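Extracellular haem-binding protein (Streptomyces reticuli, PDB 3FPW) binds and degrades haem outside the cell and, as an oligomer, interacts with its cognate two-component sensor kinase. Local coordinates at residues S62-L67 with D94-T99; E82-H87 with D179-R184; V124-P129 with P141-I146; G154-T159 with A185-L190. All coordinates share one frame; numbering follows the deposited sequence. Where two conformers were deposited one is given.

Contact 1 (S62-L67 with D94-T99); sequences STHLTL and DRNGNT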
# COMPACT_ATOMS: atom_id res chain seq x y z
N SER A 62 -14.18 -7.17 -26.66
CA SER A 62 -14.87 -6.13 -25.90
C SER A 62 -14.73 -4.79 -26.63
O SER A 62 -13.86 -4.65 -27.48
CB SER A 62 -14.27 -6.04 -24.51
OG SER A 62 -12.91 -5.77 -24.65
N THR A 63 -15.56 -3.82 -26.27
CA THR A 63 -15.62 -2.51 -26.92
C THR A 63 -15.15 -1.42 -25.97
O THR A 63 -15.40 -1.48 -24.76
CB THR A 63 -17.05 -2.21 -27.38
OG1 THR A 63 -17.46 -3.21 -28.33
CG2 THR A 63 -17.16 -0.81 -28.02
N HIS A 64 -14.43 -0.45 -26.52
CA HIS A 64 -13.83 0.65 -25.74
C HIS A 64 -13.95 1.98 -26.45
O HIS A 64 -14.01 2.02 -27.68
CB HIS A 64 -12.35 0.36 -25.62
CG HIS A 64 -12.09 -1.00 -25.06
ND1 HIS A 64 -11.99 -1.22 -23.71
CD2 HIS A 64 -12.00 -2.21 -25.66
CE1 HIS A 64 -11.81 -2.51 -23.50
NE2 HIS A 64 -11.82 -3.13 -24.66
N LEU A 65 -13.94 3.06 -25.67
CA LEU A 65 -13.63 4.37 -26.23
C LEU A 65 -12.19 4.34 -26.72
O LEU A 65 -11.30 3.75 -26.08
CB LEU A 65 -13.76 5.47 -25.17
CG LEU A 65 -15.11 5.75 -24.54
CD1 LEU A 65 -14.99 6.96 -23.62
CD2 LEU A 65 -16.14 6.00 -25.62
N THR A 66 -11.95 4.97 -27.87
CA THR A 66 -10.60 5.24 -28.30
C THR A 66 -9.99 6.28 -27.37
O THR A 66 -10.72 7.06 -26.73
CB THR A 66 -10.59 5.79 -29.73
OG1 THR A 66 -11.30 7.04 -29.78
CG2 THR A 66 -11.24 4.78 -30.72
N LEU A 67 -8.67 6.30 -27.28
CA LEU A 67 -8.01 7.40 -26.57
C LEU A 67 -8.50 8.76 -27.08
O LEU A 67 -8.76 9.66 -26.28
CB LEU A 67 -6.50 7.32 -26.66
CG LEU A 67 -5.80 8.48 -25.92
CD1 LEU A 67 -6.18 8.56 -24.42
CD2 LEU A 67 -4.30 8.36 -26.08
N ASP A 94 -11.96 3.06 -18.10
CA ASP A 94 -12.56 2.01 -18.92
C ASP A 94 -13.39 1.04 -18.06
O ASP A 94 -13.13 0.87 -16.86
CB ASP A 94 -11.41 1.22 -19.60
CG ASP A 94 -11.88 0.39 -20.79
OD1 ASP A 94 -11.74 0.88 -21.94
OD2 ASP A 94 -12.43 -0.72 -20.57
N ARG A 95 -14.33 0.37 -18.69
CA ARG A 95 -15.09 -0.68 -18.04
C ARG A 95 -14.18 -1.78 -17.50
O ARG A 95 -14.53 -2.52 -16.56
CB ARG A 95 -16.12 -1.25 -19.05
CG ARG A 95 -16.82 -2.51 -18.61
CD ARG A 95 -17.74 -2.35 -17.41
NE ARG A 95 -18.42 -3.64 -17.17
CZ ARG A 95 -19.35 -3.82 -16.24
NH1 ARG A 95 -19.71 -2.81 -15.47
NH2 ARG A 95 -19.92 -5.02 -16.08
N ASN A 96 -12.99 -1.91 -18.06
CA ASN A 96 -12.07 -2.92 -17.53
C ASN A 96 -11.18 -2.44 -16.42
O ASN A 96 -10.51 -3.26 -15.80
CB ASN A 96 -11.11 -3.41 -18.65
CG ASN A 96 -10.11 -2.32 -19.12
OD1 ASN A 96 -9.82 -1.35 -18.40
ND2 ASN A 96 -9.55 -2.52 -20.31
N GLY A 97 -11.25 -1.17 -16.03
CA GLY A 97 -11.21 -0.69 -14.67
C GLY A 97 -9.91 0.15 -14.82
O GLY A 97 -9.43 0.80 -13.87
N ASN A 98 -9.33 0.19 -16.03
CA ASN A 98 -8.11 1.01 -16.28
C ASN A 98 -8.41 2.48 -16.51
O ASN A 98 -9.33 2.83 -17.27
CB ASN A 98 -7.33 0.52 -17.51
CG ASN A 98 -6.67 -0.84 -17.29
OD1 ASN A 98 -6.43 -1.25 -16.16
ND2 ASN A 98 -6.38 -1.54 -18.40
N THR A 99 -7.61 3.35 -15.90
CA THR A 99 -7.72 4.78 -16.21
C THR A 99 -7.16 5.02 -17.59
O THR A 99 -6.06 4.59 -17.89
CB THR A 99 -6.96 5.63 -15.19
OG1 THR A 99 -7.53 5.41 -13.89
CG2 THR A 99 -7.06 7.11 -15.52
O HOH W 1 -14.65 -1.84 -22.12
O HOH W 2 -13.57 2.65 -22.85
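His64 sets its CG anti to its carbonyl carbon and Asp94 turns its CG anti to the backbone N (chi1 -163°), so that the two side chains cross at about a right angle, with the ring and carboxylate planes 33° apart. The ring presents its ND1 edge: His64 ND1 donates to Asp94 OD1 over 2.8 Å, nearly straight at 165°, with the oxygen close to the ring plane and met on its syn side. Two waters bind the strand backbone to the same carboxylate. One bridges Thr63 O and Asp94 OD2; the other takes the Leu65 N-H and donates to Asp94 OD1. Asp94 OD2 also uses its anti lone pair to accept from Asn96 N at 2.8 Å. Each carboxylate oxygen therefore has two partners, which should hold the group firmly in place. With an alanine in place of Asp94, His64 ND1, the two waters and Asn96 N would probably lose their shared acceptor, leaving the imidazole held from its NE2 side. There His64 NE2 pairs with Ser62 OG at 2.9 Å, and it also bonds Ser62 of the second subunit, whose strand continues the sheet in an antiparallel ladder. The His-carboxylate bond thus ties strand 59-65 to the connection between strands 89-94 and 99-104, a beta hairpin with a type I turn at Asp94-Gly97 and an Asx turn made by Asp94.

Contact 2 (E82-H87 with D179-R184); sequences EKDGRH and DEQYAR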
# COMPACT_ATOMS: atom_id res chain seq x y z
N GLU A 82 -14.39 25.18 -16.58
CA GLU A 82 -13.63 26.42 -16.72
C GLU A 82 -14.53 27.58 -17.11
O GLU A 82 -14.30 28.71 -16.66
CB GLU A 82 -12.52 26.25 -17.75
CG GLU A 82 -11.32 25.49 -17.24
CD GLU A 82 -10.30 25.26 -18.33
OE1 GLU A 82 -9.18 24.82 -18.01
OE2 GLU A 82 -10.62 25.51 -19.51
N LYS A 83 -15.54 27.29 -17.92
CA LYS A 83 -16.51 28.31 -18.38
C LYS A 83 -17.21 28.93 -17.18
O LYS A 83 -17.56 30.13 -17.19
CB LYS A 83 -17.57 27.66 -19.30
CG LYS A 83 -18.40 28.64 -20.14
CD LYS A 83 -19.34 27.91 -21.13
CE LYS A 83 -18.62 26.76 -21.88
NZ LYS A 83 -19.45 26.14 -22.97
N ASP A 84 -17.42 28.11 -16.15
CA ASP A 84 -18.11 28.52 -14.93
C ASP A 84 -17.18 29.00 -13.83
O ASP A 84 -17.62 29.32 -12.73
CB ASP A 84 -18.91 27.35 -14.37
CG ASP A 84 -20.05 26.95 -15.26
OD1 ASP A 84 -20.27 27.61 -16.31
OD2 ASP A 84 -20.72 25.97 -14.90
N GLY A 85 -15.89 29.06 -14.13
CA GLY A 85 -14.91 29.47 -13.14
C GLY A 85 -14.65 28.43 -12.07
O GLY A 85 -14.28 28.77 -10.94
N ARG A 86 -14.89 27.16 -12.41
CA ARG A 86 -14.62 26.05 -11.49
C ARG A 86 -13.29 25.39 -11.81
O ARG A 86 -12.78 25.49 -12.94
CB ARG A 86 -15.75 25.00 -11.52
CG ARG A 86 -16.78 25.11 -10.37
CD ARG A 86 -17.40 26.48 -10.38
NE ARG A 86 -18.35 26.77 -9.29
CZ ARG A 86 -19.67 26.72 -9.43
NH1 ARG A 86 -20.20 26.32 -10.58
NH2 ARG A 86 -20.46 27.05 -8.40
N HIS A 87 -12.72 24.73 -10.81
CA HIS A 87 -11.39 24.13 -10.93
C HIS A 87 -11.49 22.67 -10.58
O HIS A 87 -11.70 22.34 -9.43
CB HIS A 87 -10.47 24.84 -9.93
CG HIS A 87 -10.50 26.32 -10.07
ND1 HIS A 87 -9.79 26.98 -11.04
CD2 HIS A 87 -11.20 27.26 -9.39
CE1 HIS A 87 -10.03 28.28 -10.95
NE2 HIS A 87 -10.89 28.47 -9.96
N ASP A 179 -20.20 18.79 -9.97
CA ASP A 179 -19.22 17.89 -10.59
C ASP A 179 -19.91 17.06 -11.67
O ASP A 179 -19.39 16.87 -12.78
CB ASP A 179 -18.65 16.88 -9.58
CG ASP A 179 -17.68 17.48 -8.58
OD1 ASP A 179 -16.95 18.43 -8.94
OD2 ASP A 179 -17.61 16.95 -7.43
N GLU A 180 -21.07 16.52 -11.32
CA GLU A 180 -21.74 15.61 -12.24
C GLU A 180 -22.30 16.32 -13.47
O GLU A 180 -22.37 15.74 -14.54
CB GLU A 180 -22.80 14.76 -11.52
CG GLU A 180 -22.95 13.40 -12.15
CD GLU A 180 -23.81 12.48 -11.32
OE1 GLU A 180 -25.01 12.36 -11.62
OE2 GLU A 180 -23.27 11.90 -10.35
N GLN A 181 -22.69 17.59 -13.30
CA GLN A 181 -23.02 18.43 -14.45
C GLN A 181 -21.86 18.48 -15.44
O GLN A 181 -22.05 18.32 -16.64
CB GLN A 181 -23.35 19.85 -13.98
CG GLN A 181 -23.75 20.85 -15.07
CD GLN A 181 -24.19 22.20 -14.48
OE1 GLN A 181 -23.50 23.21 -14.61
NE2 GLN A 181 -25.33 22.20 -13.80
N TYR A 182 -20.65 18.69 -14.93
CA TYR A 182 -19.51 18.80 -15.85
C TYR A 182 -19.15 17.44 -16.45
O TYR A 182 -18.72 17.36 -17.61
CB TYR A 182 -18.31 19.39 -15.13
CG TYR A 182 -18.62 20.74 -14.50
CD1 TYR A 182 -19.34 21.70 -15.20
CD2 TYR A 182 -18.16 21.05 -13.24
CE1 TYR A 182 -19.62 22.92 -14.64
CE2 TYR A 182 -18.44 22.27 -12.66
CZ TYR A 182 -19.17 23.21 -13.38
OH TYR A 182 -19.46 24.44 -12.82
N ALA A 183 -19.33 16.37 -15.68
CA ALA A 183 -19.12 15.02 -16.21
C ALA A 183 -20.09 14.76 -17.38
O ALA A 183 -19.69 14.26 -18.41
CB ALA A 183 -19.32 13.94 -15.12
N ARG A 184 -21.35 15.13 -17.20
CA ARG A 184 -22.33 14.97 -18.27
C ARG A 184 -21.98 15.82 -19.48
O ARG A 184 -22.24 15.42 -20.61
CB ARG A 184 -23.73 15.34 -17.77
CG ARG A 184 -24.35 14.31 -16.82
CD ARG A 184 -25.85 14.59 -16.63
NE ARG A 184 -26.11 15.94 -16.16
CZ ARG A 184 -26.15 16.29 -14.88
NH1 ARG A 184 -25.94 15.38 -13.94
NH2 ARG A 184 -26.41 17.54 -14.52
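Tyr182 reaches out from helix 176-187 so that its hydroxyl end lies between the side chains of Asp84 and Arg86. The Schellman motif that closes helix 67-83 places these two partners: Gly85 leaves the helix with positive phi, and its N bonds Glu82 O at 3.0 Å. The two helices are neighbours, and Ala80 and Ala81 of helix 67-83 pack against the Tyr182 side chain. The Tyr182 hydroxyl works in both directions. It donates to Asp84 OD2, 2.9 Å from Tyr182 OH, using the oxygen's anti lone pair, and the acceptor sits at the ring edge with the carboxylate plane turned 61° from the ring. It also receives Arg86 NH1, 3.0 Å from Tyr182 OH, in a bond bent to 138°. Because the arginine chain folds at chi2 (57°), CB and CG lie beside the ring while the guanidinium comes back to the hydroxyl. A phenylalanine in place of Tyr182 would probably leave Asp84 OD2 and Arg86 NH1 without their common partner, and the arginine end freer to swing. The Arg86 side chain lies about 3 Å, nearest atoms, from a bound iron(III) ion, and elsewhere it packs on Ala173 and Pro174. Asp84 and Arg86 thus tie the C-terminal end of helix 67-83 to the flank of helix 176-187. Along the ring, Arg86 CB and CG each stand 4.0 Å from Tyr182 CE2.

Contact 3 (V124-P129 with P141-I146); sequences VSWNAP and PTLKDI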
# COMPACT_ATOMS: atom_id res chain seq x y z
N VAL A 124 -18.75 3.32 -14.00
CA VAL A 124 -18.65 2.31 -15.05
C VAL A 124 -18.87 0.91 -14.49
O VAL A 124 -19.33 0.02 -15.20
CB VAL A 124 -17.33 2.38 -15.86
CG1 VAL A 124 -16.18 1.80 -15.07
CG2 VAL A 124 -17.50 1.62 -17.20
N SER A 125 -18.58 0.72 -13.21
CA SER A 125 -18.80 -0.58 -12.56
C SER A 125 -20.27 -0.94 -12.45
O SER A 125 -20.63 -2.11 -12.61
CB SER A 125 -18.17 -0.61 -11.18
OG SER A 125 -16.75 -0.64 -11.27
N TRP A 126 -21.11 0.05 -12.15
CA TRP A 126 -22.56 -0.20 -12.00
C TRP A 126 -23.39 0.36 -13.15
O TRP A 126 -24.62 0.22 -13.16
CB TRP A 126 -23.07 0.30 -10.63
CG TRP A 126 -22.75 -0.64 -9.51
CD1 TRP A 126 -23.48 -1.73 -9.11
CD2 TRP A 126 -21.60 -0.60 -8.66
NE1 TRP A 126 -22.86 -2.36 -8.06
CE2 TRP A 126 -21.70 -1.69 -7.77
CE3 TRP A 126 -20.49 0.25 -8.56
CZ2 TRP A 126 -20.74 -1.94 -6.78
CZ3 TRP A 126 -19.53 -0.01 -7.57
CH2 TRP A 126 -19.67 -1.10 -6.71
N ASN A 127 -22.72 0.96 -14.14
CA ASN A 127 -23.43 1.56 -15.27
C ASN A 127 -24.52 2.52 -14.81
O ASN A 127 -25.67 2.47 -15.28
CB ASN A 127 -24.00 0.49 -16.20
CG ASN A 127 -24.49 1.07 -17.49
OD1 ASN A 127 -24.03 2.13 -17.92
ND2 ASN A 127 -25.43 0.37 -18.14
N ALA A 128 -24.15 3.42 -13.91
CA ALA A 128 -25.11 4.35 -13.32
C ALA A 128 -24.37 5.58 -12.84
O ALA A 128 -23.21 5.47 -12.43
CB ALA A 128 -25.83 3.68 -12.13
N PRO A 129 -25.03 6.74 -12.84
CA PRO A 129 -24.41 7.96 -12.30
C PRO A 129 -24.14 7.79 -10.81
O PRO A 129 -24.93 7.15 -10.11
CB PRO A 129 -25.49 9.03 -12.51
CG PRO A 129 -26.48 8.44 -13.47
CD PRO A 129 -26.41 6.95 -13.29
N PRO A 141 -25.74 -0.31 2.73
CA PRO A 141 -24.73 0.65 3.15
C PRO A 141 -23.29 0.20 2.95
O PRO A 141 -22.39 1.03 2.92
CB PRO A 141 -25.04 0.88 4.64
CG PRO A 141 -25.95 -0.22 5.05
CD PRO A 141 -26.62 -0.75 3.83
N THR A 142 -23.07 -1.10 2.80
CA THR A 142 -21.70 -1.61 2.67
C THR A 142 -21.21 -1.71 1.22
O THR A 142 -20.12 -2.18 0.96
CB THR A 142 -21.51 -2.95 3.41
OG1 THR A 142 -22.42 -3.92 2.88
CG2 THR A 142 -21.81 -2.76 4.91
N LEU A 143 -22.03 -1.25 0.27
CA LEU A 143 -21.56 -1.13 -1.11
C LEU A 143 -20.29 -0.29 -1.11
O LEU A 143 -19.35 -0.56 -1.86
CB LEU A 143 -22.62 -0.48 -2.00
CG LEU A 143 -23.78 -1.38 -2.40
CD1 LEU A 143 -24.81 -0.54 -3.12
CD2 LEU A 143 -23.33 -2.52 -3.27
N LYS A 144 -20.25 0.72 -0.25
CA LYS A 144 -19.14 1.67 -0.27
C LYS A 144 -17.84 1.08 0.30
O LYS A 144 -16.78 1.71 0.24
CB LYS A 144 -19.51 2.97 0.44
CG LYS A 144 -19.59 2.86 1.94
CD LYS A 144 -20.01 4.20 2.54
CE LYS A 144 -20.48 4.03 3.97
NZ LYS A 144 -19.45 3.38 4.83
N ASP A 145 -17.91 -0.15 0.81
CA ASP A 145 -16.73 -0.84 1.32
C ASP A 145 -15.99 -1.60 0.21
O ASP A 145 -14.90 -2.13 0.41
CB ASP A 145 -17.13 -1.75 2.48
CG ASP A 145 -17.57 -0.94 3.70
OD1 ASP A 145 -16.92 0.09 3.99
OD2 ASP A 145 -18.55 -1.30 4.36
N ILE A 146 -16.60 -1.64 -0.96
CA ILE A 146 -15.97 -2.28 -2.11
C ILE A 146 -14.77 -1.45 -2.53
O ILE A 146 -14.87 -0.23 -2.74
CB ILE A 146 -16.97 -2.44 -3.25
CG1 ILE A 146 -18.05 -3.46 -2.86
CG2 ILE A 146 -16.27 -2.83 -4.58
CD1 ILE A 146 -19.24 -3.49 -3.80
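Trp126, in the last turn of helix 112-126, meets Leu143 and Ile146. Val124 comes first along the segment; its carbonyl O accepts a hydrogen bond from Arg95 NH1. Ser125 follows, with its OG bonded back to Phe121 O one turn earlier. Trp126 then carries the contact. Its CG stands anti to the carbonyl carbon (chi1 -78°), and the indole extends toward the loop with its benzo edge in front. Ile146 approaches from the opposite direction: its CG1 is also anti to the carbonyl carbon and its chain runs on extended (chi2 168°), so the delta methyl is what touches. Ile146 CD1 lies in the plane of the indole, 3.7 Å from Trp126 CZ2 and 3.8 Å from Trp126 CH2. Leu143 is more distant and comes in obliquely, its CD2 4.4 Å from Trp126 CZ2. A short 3-10 turn sets both aliphatic residues on the same side of the loop; in it Asp145 N bonds Thr142 O at 3.0 Å, and Ile146 N bonds Leu143 O at 3.1 Å. After Trp126 the chain breaks out of the helix at Asn127, which has positive phi, and runs through Ala128 to Pro129, the N-cap position of helix 130-135. Phe151 meets the indole at a plane angle of about 55°, and Gln111 of the fourth subunit packs on Trp126 as well. Across the two segments the contact is wholly apolar, so it rests on van der Waals packing and partial burial, with no hydrogen bond to set direction.

Contact 4 (G154-T159 with A185-L190); sequences GGTPVT and AGAAVL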
# COMPACT_ATOMS: atom_id res chain seq x y z
N GLY A 154 -20.79 12.80 -9.23
CA GLY A 154 -19.77 13.34 -10.09
C GLY A 154 -19.23 12.37 -11.13
O GLY A 154 -18.39 12.76 -11.96
N GLY A 155 -19.67 11.11 -11.08
CA GLY A 155 -19.27 10.14 -12.13
C GLY A 155 -20.48 9.73 -12.96
O GLY A 155 -21.57 9.59 -12.44
N THR A 156 -20.29 9.57 -14.26
CA THR A 156 -21.40 9.19 -15.14
C THR A 156 -20.92 8.17 -16.18
O THR A 156 -19.81 8.29 -16.68
CB THR A 156 -22.06 10.44 -15.81
OG1 THR A 156 -23.34 10.06 -16.34
CG2 THR A 156 -21.21 11.00 -16.91
N PRO A 157 -21.77 7.18 -16.50
CA PRO A 157 -21.31 6.16 -17.45
C PRO A 157 -21.53 6.52 -18.91
O PRO A 157 -22.37 7.36 -19.26
CB PRO A 157 -22.18 4.94 -17.09
CG PRO A 157 -23.47 5.57 -16.63
CD PRO A 157 -23.04 6.81 -15.86
N VAL A 158 -20.77 5.85 -19.75
CA VAL A 158 -20.91 5.97 -21.19
C VAL A 158 -21.05 4.56 -21.70
O VAL A 158 -20.33 3.65 -21.25
CB VAL A 158 -19.67 6.63 -21.82
CG1 VAL A 158 -19.71 6.53 -23.33
CG2 VAL A 158 -19.55 8.12 -21.37
N THR A 159 -21.99 4.34 -22.62
CA THR A 159 -22.23 3.00 -23.10
C THR A 159 -21.95 2.86 -24.58
O THR A 159 -21.75 3.84 -25.29
CB THR A 159 -23.70 2.56 -22.88
OG1 THR A 159 -24.56 3.46 -23.59
CG2 THR A 159 -24.06 2.56 -21.39
N ALA A 185 -21.41 17.01 -19.26
CA ALA A 185 -20.97 17.86 -20.37
C ALA A 185 -19.85 17.20 -21.17
O ALA A 185 -19.78 17.34 -22.39
CB ALA A 185 -20.52 19.22 -19.84
N GLY A 186 -18.97 16.49 -20.47
CA GLY A 186 -17.94 15.71 -21.15
C GLY A 186 -18.52 14.55 -21.94
O GLY A 186 -18.18 14.35 -23.11
N ALA A 187 -19.42 13.78 -21.34
CA ALA A 187 -20.05 12.69 -22.07
C ALA A 187 -20.83 13.16 -23.29
O ALA A 187 -20.90 12.46 -24.30
CB ALA A 187 -20.97 11.91 -21.16
N ALA A 188 -21.39 14.37 -23.19
CA ALA A 188 -22.30 14.90 -24.21
C ALA A 188 -21.65 15.08 -25.57
O ALA A 188 -22.36 15.17 -26.59
CB ALA A 188 -22.90 16.23 -23.75
N VAL A 189 -20.32 15.16 -25.61
CA VAL A 189 -19.64 15.37 -26.87
C VAL A 189 -19.41 14.09 -27.62
O VAL A 189 -18.94 14.13 -28.76
CB VAL A 189 -18.33 16.12 -26.72
CG1 VAL A 189 -18.56 17.44 -26.00
CG2 VAL A 189 -17.33 15.24 -25.99
N LEU A 190 -19.76 12.97 -27.00
CA LEU A 190 -19.61 11.67 -27.63
C LEU A 190 -20.91 11.27 -28.34
O LEU A 190 -21.98 11.83 -28.07
CB LEU A 190 -19.26 10.61 -26.59
CG LEU A 190 -17.97 10.88 -25.81
CD1 LEU A 190 -17.81 9.81 -24.74
CD2 LEU A 190 -16.79 10.85 -26.75
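Val158 and Thr156 of strand 155-160 turn their side chains toward Ala187 at the end of helix 176-187 and Leu190 in the turn that follows. Within this chain the strand is an outermost one of a four-stranded antiparallel sheet, with order 99-104, 89-94, 163-171, 155-160, and the helix packs on one of its faces, a plain helix-on-sheet layer in this HbpS-like domain. Backbone hydrogen bonds frame the contact, and none of them crosses between the two segments. On the strand side they join 155-160 to 163-171: Thr156 pairs with Ile168, and Val158 with Val165 and Ala166. On the other side they close a type I turn from Ala187 to Leu190, where Leu190 N bonds Ala187 O at 3.0 Å, and this folds Leu190 back over Val158. Pairing with the second subunit is a further kind: one of its strands runs parallel to Val158 and Thr159, so the sheet continues across the interface. Apolar packing makes up the whole contact between the two segments. Ala187 CB touches the strand at two residues spaced two apart: it lies 4.1 Å from Val158 CG2, and more loosely, 4.4 Å, from Thr156 CG2. So small a side chain allows the backbones to come near, with the CA atoms of Val158 and Ala187 just 6.8 Å apart. Ile168 of the neighbouring strand 163-171 touches both Val158 and Ala187 and continues this apolar layer. Because Val158 CG1 stands anti to its backbone N (chi1 170°), both its methyls face the leucine, and Leu190 CD1 sits 4.0 Å from Val158 CG1 and 4.2 Å from Val158 CG2.

Contact 4 is the buried one of the four; contacts 1, 2 and 3 are partly buried and lie nearer the periphery. Their chemistry follows this only in part. Contacts 1 and 2 are polar, each built round one polar side chain that joins two or more partners, whereas contacts 3 and 4 are apolar throughout. Contacts 2 and 4 share helix 176-187, and Glu180 OE2 of the first bonds Gly154 N of the second. Contact 1 meets contact 4 where Leu65 packs on Leu190 and Val158, and it reaches contact 3 through Arg95. Other subunits touch contacts 1, 3 and 4, while contact 2 stands apart from every other chain of the eight-chain assembly.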